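Local coordinates for eukaryotic peptide chain release factor GTP-binding subunit (Schizosaccharomyces pombe, PDB 1R5B), which is the GTP-binding subunit of the eukaryotic peptide chain release factor, eRF3, a translational P-loop protein related to elongation factor Tu, at residues S143-I147 with M263-K269; N182-V186 with T224-Y228; F365-I369 with R447-R451. Numbering follows the deposited sequence.

From the N terminus, 143-147, which ends on the first residue of strand 147-153, is met first, and interaction 1 closes its 115-residue loop at 263-269. Interaction 2 is nested inside that loop: 182-186 pairs with 224-228 across 37 intervening residues. The two touch, with centres 12 Å apart, and Glu267 OE2 lies 2.9 Å from Asn182 N, a probable hydrogen bond. In the P-loop domain, interaction 1 sets the start of strand 147-153 against the turn between helices 256-262 and 267-270; interaction 2 pairs strand 184-189 with an outermost strand, 226-230. Interaction 3 follows in series, joining 365-369 to 447-451 within the C-terminal beta domain, its centre about 27 and 37 Å from those of interactions 1 and 2.

Interaction 1: residues S143-I147 with M263-K269; sequences SQADI and MTHLERK
Gln144 and Ala145 are extended (phi/psi -98/123 and -73/145), bringing 143-147 alongside the start of a helix at 267-269. Gln144 is t at chi1; its CG packs 4.0 Å from Arg268 CG, while its NE2 hydrogen-bonds both Ala145 O (3.2 Å) and the carbonyl of Gln179. Ala145 turns its CB away, but Ala145 O approaches Glu267 CB at 3.4 Å. Asp146 breaks the extension (-88/-34) and gives the closest CA pair across the segments, Asp146 CA to Leu266 CA at 4.4 Å. Remote in sequence, it supplies acceptors to the first helical amides (-54/-45 at Glu267, -60/-42 at Arg268) while Leu266 holds the N-cap position: Glu267 N donates to Asp146 O (3.1 Å, 170°) and Arg268 N to Asp146 OD1 (3.2 Å). This joins the turn after helix 256-262 to the start of strand 147-153, a central strand of the P-loop-type sheet. A water 3.0 Å from Asp146 O and 2.5 Å from His265 O bridges the two carbonyls. Arg268, m at chi1 and t at chi2, folds back in a salt bridge: Arg268 NE reaches Asp146 OD1 and OD2, both at 3.1 Å, and Arg268 NH2 reaches Asp146 OD2 at 2.9 Å. Asp146 OD2 also accepts Asn45 N of strand 42-50. Ile147 takes up strand geometry (-135/133), its CD1 3.7 Å from Met263 SD and its CG1 3.7 Å from Leu266 CD2.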
# COMPACT_ATOMS: atom_id res chain seq x y z
N SER A 143 15.72 -0.68 4.37
CA SER A 143 15.68 -1.32 5.70
C SER A 143 14.81 -0.51 6.68
O SER A 143 14.97 -0.62 7.91
CB SER A 143 17.10 -1.47 6.27
OG SER A 143 17.96 -2.18 5.40
N GLN A 144 13.90 0.31 6.13
CA GLN A 144 12.85 0.96 6.92
C GLN A 144 11.60 0.12 6.76
O GLN A 144 11.15 -0.14 5.65
CB GLN A 144 12.62 2.40 6.46
CG GLN A 144 11.51 3.18 7.17
CD GLN A 144 11.62 3.19 8.71
OE1 GLN A 144 12.61 3.71 9.25
NE2 GLN A 144 10.59 2.64 9.40
N ALA A 145 11.05 -0.33 7.87
CA ALA A 145 9.86 -1.16 7.85
C ALA A 145 8.61 -0.35 7.50
O ALA A 145 8.51 0.80 7.86
CB ALA A 145 9.68 -1.82 9.20
N ASP A 146 7.69 -0.96 6.78
CA ASP A 146 6.36 -0.41 6.58
C ASP A 146 5.42 -0.84 7.70
O ASP A 146 4.53 -0.09 8.08
CB ASP A 146 5.76 -0.87 5.26
CG ASP A 146 6.50 -0.32 4.06
OD1 ASP A 146 6.64 0.91 3.95
OD2 ASP A 146 6.98 -1.05 3.18
N ILE A 147 5.62 -2.05 8.20
CA ILE A 147 4.73 -2.66 9.17
C ILE A 147 5.57 -3.30 10.27
O ILE A 147 6.53 -3.99 9.98
CB ILE A 147 3.87 -3.74 8.50
CG1 ILE A 147 2.97 -3.16 7.40
CG2 ILE A 147 3.02 -4.46 9.53
CD1 ILE A 147 2.47 -4.23 6.41
N MET A 263 -4.36 -3.24 4.80
CA MET A 263 -3.73 -2.23 5.66
C MET A 263 -3.31 -1.01 4.87
O MET A 263 -2.64 -1.09 3.87
CB MET A 263 -2.40 -2.78 6.20
CG MET A 263 -2.35 -2.95 7.61
SD MET A 263 -0.73 -3.45 8.09
CE MET A 263 -0.47 -2.08 9.19
N THR A 264 -3.59 0.13 5.43
CA THR A 264 -3.39 1.37 4.75
C THR A 264 -2.16 2.13 5.31
O THR A 264 -1.46 2.82 4.57
CB THR A 264 -4.69 2.12 4.89
OG1 THR A 264 -5.05 2.68 3.64
CG2 THR A 264 -4.61 3.23 5.84
N HIS A 265 -1.87 1.96 6.59
CA HIS A 265 -0.75 2.66 7.21
C HIS A 265 0.56 1.90 6.98
O HIS A 265 0.88 1.02 7.74
CB HIS A 265 -1.02 2.81 8.70
CG HIS A 265 -0.15 3.80 9.39
ND1 HIS A 265 1.21 3.62 9.55
CD2 HIS A 265 -0.44 4.97 9.99
CE1 HIS A 265 1.71 4.65 10.22
NE2 HIS A 265 0.72 5.49 10.49
N LEU A 266 1.27 2.23 5.89
CA LEU A 266 2.61 1.73 5.64
C LEU A 266 3.62 2.89 5.83
O LEU A 266 3.56 3.90 5.12
CB LEU A 266 2.71 1.17 4.21
CG LEU A 266 1.68 0.13 3.75
CD1 LEU A 266 2.02 -0.39 2.38
CD2 LEU A 266 1.60 -1.01 4.66
N GLU A 267 4.54 2.74 6.77
CA GLU A 267 5.39 3.86 7.19
C GLU A 267 6.15 4.58 6.08
O GLU A 267 6.19 5.78 6.10
CB GLU A 267 6.40 3.44 8.25
CG GLU A 267 5.81 2.93 9.54
CD GLU A 267 4.95 3.96 10.28
OE1 GLU A 267 5.07 5.18 10.05
OE2 GLU A 267 4.14 3.50 11.11
N ARG A 268 6.78 3.86 5.15
CA ARG A 268 7.51 4.54 4.09
C ARG A 268 6.59 5.43 3.26
O ARG A 268 6.95 6.55 2.91
CB ARG A 268 8.23 3.56 3.16
CG ARG A 268 9.40 2.83 3.83
CD ARG A 268 10.15 1.85 2.94
NE ARG A 268 9.26 0.85 2.36
CZ ARG A 268 9.54 0.11 1.29
NH1 ARG A 268 10.70 0.24 0.67
NH2 ARG A 268 8.66 -0.76 0.84
N LYS A 269 5.39 4.92 2.96
CA LYS A 269 4.39 5.63 2.16
C LYS A 269 3.80 6.81 2.96
O LYS A 269 3.60 7.87 2.40
CB LYS A 269 3.26 4.67 1.76
CG LYS A 269 2.56 4.99 0.47
CD LYS A 269 1.35 4.06 0.24
CE LYS A 269 1.72 2.72 -0.36
NZ LYS A 269 0.58 1.72 -0.24
O HOH W 1 2.04 -0.03 9.73

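Interaction 2: residues N182-V186 with T224-Y228; sequences NHLVV and TDVKY
Strands 184-186 and 226-228 pair in parallel, as the two strands of a beta-alpha-beta crossover through helix 200-218; their short axes approach to 4.7 Å and cross at -17°, and 226-230 is the outermost strand at this side of the P-loop domain's sheet. The register matches Leu184 with Val226, Val185 with Lys227 and Val186 with Tyr228 (CA-CA 4.8 to 4.9 Å). Backbone hydrogen bonds run Leu184 N to Asp225 O (2.9 Å), Lys227 N to Leu184 O (3.0 Å) and Val186 N to Lys227 O (2.8 Å, 178°). CA-H...O contacts supplement them, including Val226 CA to Leu184 O at 3.2 Å. Apolar packing falls on the face of Leu184, Val186, Val226 and Tyr228, where Tyr228 packs under helix 200-218 and Leu184 against helix 169-178: Val186 CG2 meets Val226 CG1 at 3.6 Å, and with Tyr228 in the m rotamer, Val186 CG1 meets Tyr228 CD2 at 3.6 Å. Val185 and Lys227 share the other face with Tyr259. At the entrance, His183, t at chi1, has Asp225 O over one ring face, and His183 CE1 lies 4.3 Å from Lys227 CB.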
# COMPACT_ATOMS: atom_id res chain seq x y z
N ASN A 182 4.79 3.60 13.96
CA ASN A 182 3.82 4.44 14.63
C ASN A 182 2.43 3.84 14.61
O ASN A 182 1.52 4.33 15.28
CB ASN A 182 3.81 5.83 13.99
CG ASN A 182 5.13 6.56 14.17
OD1 ASN A 182 5.61 7.24 13.28
ND2 ASN A 182 5.73 6.39 15.34
N HIS A 183 2.25 2.78 13.84
CA HIS A 183 1.01 2.03 13.86
C HIS A 183 1.41 0.57 14.06
O HIS A 183 1.85 -0.10 13.14
CB HIS A 183 0.25 2.22 12.56
CG HIS A 183 -1.03 1.47 12.50
ND1 HIS A 183 -1.09 0.12 12.21
CD2 HIS A 183 -2.31 1.87 12.66
CE1 HIS A 183 -2.35 -0.27 12.21
NE2 HIS A 183 -3.11 0.77 12.47
N LEU A 184 1.29 0.12 15.30
CA LEU A 184 1.80 -1.17 15.69
C LEU A 184 0.72 -2.23 15.52
O LEU A 184 -0.39 -2.05 16.01
CB LEU A 184 2.25 -1.10 17.14
CG LEU A 184 3.05 -2.25 17.71
CD1 LEU A 184 4.33 -2.43 16.94
CD2 LEU A 184 3.36 -1.96 19.16
N VAL A 185 1.04 -3.30 14.82
CA VAL A 185 0.21 -4.49 14.81
C VAL A 185 0.69 -5.43 15.93
O VAL A 185 1.86 -5.81 15.95
CB VAL A 185 0.28 -5.21 13.46
CG1 VAL A 185 -0.58 -6.45 13.47
CG2 VAL A 185 -0.16 -4.27 12.33
N VAL A 186 -0.20 -5.77 16.84
CA VAL A 186 0.13 -6.59 18.00
C VAL A 186 -0.63 -7.90 17.85
O VAL A 186 -1.86 -7.93 17.88
CB VAL A 186 -0.30 -5.90 19.31
CG1 VAL A 186 -0.11 -6.85 20.51
CG2 VAL A 186 0.48 -4.65 19.52
N THR A 224 -6.22 4.51 18.22
CA THR A 224 -5.82 4.92 16.87
C THR A 224 -4.52 4.29 16.31
O THR A 224 -4.34 4.25 15.10
CB THR A 224 -5.64 6.43 16.84
OG1 THR A 224 -4.65 6.82 17.80
CG2 THR A 224 -6.91 7.14 17.30
N ASP A 225 -3.63 3.81 17.18
CA ASP A 225 -2.26 3.47 16.79
C ASP A 225 -1.95 1.98 16.85
O ASP A 225 -0.87 1.58 16.47
CB ASP A 225 -1.26 4.16 17.71
CG ASP A 225 -1.14 5.64 17.47
OD1 ASP A 225 -2.12 6.27 16.97
OD2 ASP A 225 -0.08 6.26 17.76
N VAL A 226 -2.86 1.15 17.35
CA VAL A 226 -2.55 -0.25 17.57
C VAL A 226 -3.71 -1.11 17.09
O VAL A 226 -4.86 -0.82 17.38
CB VAL A 226 -2.25 -0.55 19.06
CG1 VAL A 226 -1.93 -2.02 19.27
CG2 VAL A 226 -1.11 0.31 19.56
N LYS A 227 -3.38 -2.14 16.32
CA LYS A 227 -4.34 -3.17 15.93
C LYS A 227 -3.99 -4.43 16.70
O LYS A 227 -2.86 -4.91 16.60
CB LYS A 227 -4.25 -3.46 14.41
CG LYS A 227 -5.27 -4.49 13.88
CD LYS A 227 -6.69 -4.05 14.19
CE LYS A 227 -7.73 -4.75 13.36
NZ LYS A 227 -8.02 -6.07 13.92
N TYR A 228 -4.95 -4.97 17.44
CA TYR A 228 -4.76 -6.25 18.14
C TYR A 228 -5.44 -7.37 17.35
O TYR A 228 -6.52 -7.16 16.77
CB TYR A 228 -5.34 -6.18 19.55
CG TYR A 228 -4.63 -5.18 20.42
CD1 TYR A 228 -5.12 -3.88 20.57
CD2 TYR A 228 -3.45 -5.52 21.09
CE1 TYR A 228 -4.46 -2.95 21.35
CE2 TYR A 228 -2.78 -4.59 21.88
CZ TYR A 228 -3.29 -3.31 22.00
OH TYR A 228 -2.64 -2.40 22.78

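Interaction 3: residues F365-I369 with R447-R451; sequences FIAQI and RFTLR
This is apolar side-chain packing between two non-neighbouring strands of one six-strand antiparallel sheet, inside the C-terminal beta domain, which is consistent with the beta barrel that forms the third domain of elongation factor Tu relatives. Strand 457-466 lies between strands 364-371 and 447-451 in the sheet order and pairs antiparallel with each. Accordingly the short segments 365-369 and 447-451 come no closer than 9.2 Å between axes, and no hydrogen bond joins them. Their N-to-C directions differ by 68° (signed -68°), consistent with strong twist and coiling across the intervening strand; the nearest CA atoms, those of Ile369 and Phe448, are 8.9 Å apart. All ten residues have extended backbones. The CB atoms of Phe365, Ala367, Phe448 and Leu450 point toward the opposing segment, whereas Thr449 points away and packs on Leu26 and Val30 of the N-terminal region. Phe448, p at chi1 (59°), is the centre of the contact: its CZ sits 3.4 Å from Ala367 CB and its CE1 4.0 Å from Ile369 CD1, both methyls lying near the ring plane at its edge. Phe365, also p (63°), brings its CE2 4.4 Å from Phe448 CE2. Ile369, with chi1 at -140°, between the t and m wells, reaches Leu450 CD2 with its CD1 at 3.4 Å. Met386 of strand 385-387 touches Phe365, Phe448 and Leu450 as well. With only 179 Å² buried and the side-chain contacts between the two segments all apolar, cohesion here depends on shape fit and exclusion of water rather than on directed bonds.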
# COMPACT_ATOMS: atom_id res chain seq x y z
N PHE A 365 8.37 10.07 -21.13
CA PHE A 365 8.54 8.88 -20.29
C PHE A 365 8.47 7.56 -21.04
O PHE A 365 7.87 7.46 -22.11
CB PHE A 365 7.47 8.87 -19.20
CG PHE A 365 6.07 8.74 -19.73
CD1 PHE A 365 5.39 9.86 -20.15
CD2 PHE A 365 5.43 7.52 -19.77
CE1 PHE A 365 4.10 9.77 -20.61
CE2 PHE A 365 4.13 7.43 -20.24
CZ PHE A 365 3.47 8.56 -20.65
N ILE A 366 9.04 6.52 -20.43
CA ILE A 366 9.02 5.16 -20.98
C ILE A 366 7.87 4.37 -20.34
O ILE A 366 7.54 4.59 -19.18
CB ILE A 366 10.38 4.49 -20.72
CG1 ILE A 366 11.51 5.41 -21.20
CG2 ILE A 366 10.44 3.13 -21.42
CD1 ILE A 366 12.90 4.82 -21.09
N ALA A 367 7.26 3.45 -21.10
CA ALA A 367 6.02 2.76 -20.66
C ALA A 367 5.75 1.39 -21.31
O ALA A 367 5.67 1.29 -22.55
CB ALA A 367 4.83 3.68 -20.89
N GLN A 368 5.59 0.36 -20.47
CA GLN A 368 5.16 -0.96 -20.89
C GLN A 368 3.66 -0.96 -21.14
O GLN A 368 2.92 -0.40 -20.34
CB GLN A 368 5.44 -2.01 -19.81
CG GLN A 368 6.90 -2.35 -19.58
CD GLN A 368 7.08 -3.66 -18.81
OE1 GLN A 368 8.11 -3.88 -18.17
NE2 GLN A 368 6.08 -4.54 -18.88
N ILE A 369 3.21 -1.64 -22.20
CA ILE A 369 1.82 -1.54 -22.65
C ILE A 369 1.27 -2.86 -23.20
O ILE A 369 2.00 -3.83 -23.38
CB ILE A 369 1.69 -0.41 -23.72
CG1 ILE A 369 0.40 0.40 -23.54
CG2 ILE A 369 1.75 -0.97 -25.14
CD1 ILE A 369 0.50 1.83 -24.12
N ARG A 447 0.11 3.89 -13.28
CA ARG A 447 -0.75 2.92 -13.96
C ARG A 447 -1.75 3.61 -14.88
O ARG A 447 -2.46 4.50 -14.43
CB ARG A 447 -1.49 2.10 -12.90
CG ARG A 447 -2.53 1.14 -13.43
CD ARG A 447 -2.85 -0.01 -12.48
NE ARG A 447 -4.04 -0.78 -12.86
CZ ARG A 447 -4.50 -1.84 -12.21
NH1 ARG A 447 -3.88 -2.30 -11.13
NH2 ARG A 447 -5.59 -2.48 -12.64
N PHE A 448 -1.84 3.20 -16.15
CA PHE A 448 -2.70 3.87 -17.14
C PHE A 448 -3.45 3.00 -18.18
O PHE A 448 -3.01 1.91 -18.54
CB PHE A 448 -1.92 4.97 -17.85
CG PHE A 448 -0.70 4.49 -18.58
CD1 PHE A 448 -0.81 4.06 -19.90
CD2 PHE A 448 0.55 4.55 -17.99
CE1 PHE A 448 0.31 3.65 -20.60
CE2 PHE A 448 1.68 4.14 -18.69
CZ PHE A 448 1.55 3.69 -20.00
N THR A 449 -4.60 3.51 -18.63
CA THR A 449 -5.39 2.89 -19.69
C THR A 449 -5.67 3.85 -20.87
O THR A 449 -5.98 5.03 -20.66
CB THR A 449 -6.73 2.32 -19.13
OG1 THR A 449 -7.80 3.26 -19.30
CG2 THR A 449 -6.69 2.12 -17.63
N LEU A 450 -5.58 3.33 -22.10
CA LEU A 450 -5.76 4.13 -23.33
C LEU A 450 -7.17 3.94 -23.91
O LEU A 450 -7.72 2.85 -23.88
CB LEU A 450 -4.69 3.75 -24.36
CG LEU A 450 -3.31 4.39 -24.15
CD1 LEU A 450 -2.92 4.49 -22.68
CD2 LEU A 450 -2.25 3.63 -24.91
N ARG A 451 -7.74 5.03 -24.43
CA ARG A 451 -9.10 5.04 -24.97
C ARG A 451 -9.11 5.66 -26.37
O ARG A 451 -8.62 6.77 -26.57
CB ARG A 451 -10.03 5.83 -24.04
CG ARG A 451 -10.64 5.01 -22.91
CD ARG A 451 -12.16 5.15 -22.76
NE ARG A 451 -12.81 3.89 -22.40
CZ ARG A 451 -14.07 3.77 -22.00
NH1 ARG A 451 -14.86 4.84 -21.89
NH2 ARG A 451 -14.56 2.57 -21.70